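Local coordinates for protein phenylurea hydrolase B (Mycobacterium brisbanense, PDB 4WHB) that probably hydrolyses carbon–nitrogen bonds other than peptide bonds, as a metal-dependent amidohydrolase named for its action on phenylurea compounds such as the herbicide diuron, at residues I4-V9 and T48-N53. Sequence-based numbering, arbitrary orientation.
Sequences IAITNV and TVVDGN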
ATOM      1  N   ILE C   4     -61.049  -5.522   6.104  1.00 30.06           N
ATOM      2  CA  ILE C   4     -61.051  -5.483   4.641  1.00 24.81           C
ATOM      3  C   ILE C   4     -61.426  -6.796   4.027  1.00 18.49           C
ATOM      4  O   ILE C   4     -61.169  -7.829   4.624  1.00 32.13           O
ATOM      5  CB  ILE C   4     -59.659  -5.127   4.094  1.00 16.24           C
ATOM      6  CG1 ILE C   4     -59.008  -4.054   4.974  1.00 24.51           C
ATOM      7  CG2 ILE C   4     -59.770  -4.696   2.640  1.00 22.79           C
ATOM      8  CD1 ILE C   4     -58.153  -3.042   4.240  1.00 44.75           C
ATOM      9  N   ALA C   5     -62.032  -6.758   2.844  1.00 10.28           N
ATOM     10  CA  ALA C   5     -62.252  -7.984   2.068  1.00  8.60           C
ATOM     11  C   ALA C   5     -61.635  -7.859   0.689  1.00 18.92           C
ATOM     12  O   ALA C   5     -61.871  -6.883   0.004  1.00  9.04           O
ATOM     13  CB  ALA C   5     -63.714  -8.333   1.942  1.00 10.39           C
ATOM     14  N   ILE C   6     -60.800  -8.825   0.302  1.00 33.16           N
ATOM     15  CA  ILE C   6     -60.179  -8.798  -1.005  1.00 14.27           C
ATOM     16  C   ILE C   6     -60.812  -9.888  -1.831  1.00 12.82           C
ATOM     17  O   ILE C   6     -60.673 -11.063  -1.555  1.00 12.40           O
ATOM     18  CB  ILE C   6     -58.682  -9.039  -0.958  1.00 14.37           C
ATOM     19  CG1 ILE C   6     -58.028  -8.122   0.051  1.00 13.16           C
ATOM     20  CG2 ILE C   6     -58.093  -8.763  -2.333  1.00 17.80           C
ATOM     21  CD1 ILE C   6     -57.680  -8.808   1.365  1.00 18.95           C
ATOM     22  N   THR C   7     -61.483  -9.471  -2.881  1.00 19.94           N
ATOM     23  CA  THR C   7     -62.413 -10.308  -3.608  1.00 20.91           C
ATOM     24  C   THR C   7     -61.912 -10.743  -5.002  1.00 27.30           C
ATOM     25  O   THR C   7     -61.203  -9.982  -5.663  1.00 22.47           O
ATOM     26  CB  THR C   7     -63.735  -9.554  -3.800  1.00 22.63           C
ATOM     27  OG1 THR C   7     -63.512  -8.367  -4.574  1.00 15.00           O
ATOM     28  CG2 THR C   7     -64.303  -9.156  -2.448  1.00 32.06           C
ATOM     29  N   ASN C   8     -62.316 -11.942  -5.445  1.00 21.22           N
ATOM     30  CA  ASN C   8     -61.994 -12.432  -6.764  1.00 23.66           C
ATOM     31  C   ASN C   8     -60.480 -12.527  -7.009  1.00 42.38           C
ATOM     32  O   ASN C   8     -59.966 -12.158  -8.089  1.00 37.35           O
ATOM     33  CB  ASN C   8     -62.618 -11.531  -7.837  1.00 33.54           C
ATOM     34  CG  ASN C   8     -63.063 -12.307  -9.109  1.00 34.95           C
ATOM     35  OD1 ASN C   8     -62.751 -13.490  -9.314  1.00  4.78           O
ATOM     36  ND2 ASN C   8     -63.821 -11.628  -9.957  1.00 52.71           N
ATOM     37  N   VAL C   9     -59.759 -13.044  -6.010  1.00 31.83           N
ATOM     38  CA  VAL C   9     -58.321 -13.245  -6.135  1.00 22.46           C
ATOM     39  C   VAL C   9     -58.077 -14.658  -6.644  1.00 31.46           C
ATOM     40  O   VAL C   9     -58.835 -15.599  -6.357  1.00 37.56           O
ATOM     41  CB  VAL C   9     -57.612 -13.052  -4.797  1.00 25.55           C
ATOM     42  CG1 VAL C   9     -56.128 -13.078  -4.978  1.00 24.54           C
ATOM     43  CG2 VAL C   9     -58.032 -11.730  -4.128  1.00 27.99           C
ATOM     44  N   THR C  48     -63.989  -2.783   4.532  1.00 37.63           N
ATOM     45  CA  THR C  48     -63.412  -2.036   3.426  1.00 32.96           C
ATOM     46  C   THR C  48     -63.269  -2.957   2.216  1.00 32.88           C
ATOM     47  O   THR C  48     -62.732  -4.053   2.292  1.00 28.39           O
ATOM     48  CB  THR C  48     -62.051  -1.433   3.807  1.00 33.40           C
ATOM     49  OG1 THR C  48     -62.225  -0.566   4.934  1.00 37.53           O
ATOM     50  CG2 THR C  48     -61.471  -0.647   2.676  1.00 44.48           C
ATOM     51  N   VAL C  49     -63.758  -2.487   1.090  1.00 43.59           N
ATOM     52  CA  VAL C  49     -63.661  -3.226  -0.169  1.00 29.88           C
ATOM     53  C   VAL C  49     -62.200  -3.205  -0.604  1.00 35.66           C
ATOM     54  O   VAL C  49     -61.507  -2.200  -0.405  1.00 39.09           O
ATOM     55  CB  VAL C  49     -64.553  -2.580  -1.274  1.00 41.03           C
ATOM     56  CG1 VAL C  49     -65.543  -1.560  -0.674  1.00 54.45           C
ATOM     57  CG2 VAL C  49     -63.730  -1.877  -2.352  1.00 51.93           C
ATOM     58  N   VAL C  50     -61.711  -4.316  -1.154  1.00 38.75           N
ATOM     59  CA  VAL C  50     -60.542  -4.280  -2.051  1.00 32.47           C
ATOM     60  C   VAL C  50     -60.816  -5.215  -3.243  1.00 30.04           C
ATOM     61  O   VAL C  50     -61.079  -6.412  -3.078  1.00 31.05           O
ATOM     62  CB  VAL C  50     -59.253  -4.688  -1.359  1.00 25.71           C
ATOM     63  CG1 VAL C  50     -58.209  -5.062  -2.397  1.00 44.92           C
ATOM     64  CG2 VAL C  50     -58.703  -3.590  -0.499  1.00 31.17           C
ATOM     65  N   ASP C  51     -60.773  -4.655  -4.447  1.00 37.92           N
ATOM     66  CA  ASP C  51     -61.123  -5.401  -5.660  1.00 35.27           C
ATOM     67  C   ASP C  51     -59.920  -6.190  -6.131  1.00 32.59           C
ATOM     68  O   ASP C  51     -58.890  -5.624  -6.432  1.00 33.68           O
ATOM     69  CB  ASP C  51     -61.600  -4.443  -6.756  1.00 23.61           C
ATOM     70  CG  ASP C  51     -61.943  -5.156  -8.028  1.00 22.92           C
ATOM     71  OD1 ASP C  51     -63.052  -5.703  -8.112  1.00 16.49           O
ATOM     72  OD2 ASP C  51     -61.112  -5.167  -8.953  1.00 43.52           O
ATOM     73  N   GLY C  52     -60.044  -7.504  -6.201  1.00 43.28           N
ATOM     74  CA  GLY C  52     -58.926  -8.354  -6.610  1.00 48.22           C
ATOM     75  C   GLY C  52     -59.040  -8.966  -7.992  1.00 38.43           C
ATOM     76  O   GLY C  52     -58.227  -9.822  -8.329  1.00 28.05           O
ATOM     77  N   ASN C  53     -60.020  -8.533  -8.780  1.00 32.90           N
ATOM     78  CA  ASN C  53     -60.166  -9.042 -10.145  1.00 28.17           C
ATOM     79  C   ASN C  53     -58.867  -8.825 -10.940  1.00 37.20           C
ATOM     80  O   ASN C  53     -58.131  -7.824 -10.741  1.00 41.89           O
ATOM     81  CB  ASN C  53     -61.318  -8.356 -10.888  1.00 35.88           C
ATOM     82  CG  ASN C  53     -62.545  -8.119 -10.011  1.00 40.10           C
ATOM     83  OD1 ASN C  53     -62.637  -8.627  -8.884  1.00 36.23           O
ATOM     84  ND2 ASN C  53     -63.478  -7.327 -10.520  1.00 23.04           N
TER
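V50, I4 and T48 bury the most surface where the parallel strands 4-7 and 48-51 pair. V50 has CG1 anti to its backbone N (chi1 162°), so CG1 turns to I6 and CG2 to I4 on the same face of the sheet. CG2 crosses obliquely to I4 CG2, 3.5 Å away, while CG1 lies alongside I6, 3.7 Å from I6 CG2. I4 and T48 run side by side, pointing the same way, but T48 is held mainly through its carbonyl O, which meets I4 CA at 3.2 Å in a CA-H...O contact. F439 of strand 435-440 packs against I4 and V50 on this face.

The backbone ladder follows the parallel pattern. A5 gives its N-H to T48 O at 2.8 Å and takes the N-H of V50 on its own O; T7 N then reaches V50 O at 3.1 Å. Beyond, the side chains of N8 and N53 cross at about a right angle, their amide planes 65° apart.

Strand 4-7 also pairs antiparallel with 23-27; 48-51 is the outermost strand of this four-stranded mixed sheet within the chain, away from the zinc-binding residues H273 and D344. Three near-axial main-chain bonds thus hold the strands, I4, I6 and V50 pack on one face, and the pairing fades into weak bonds, G52 N to T7 O and N8 ND2 to N53 OD1 (3.4 Å).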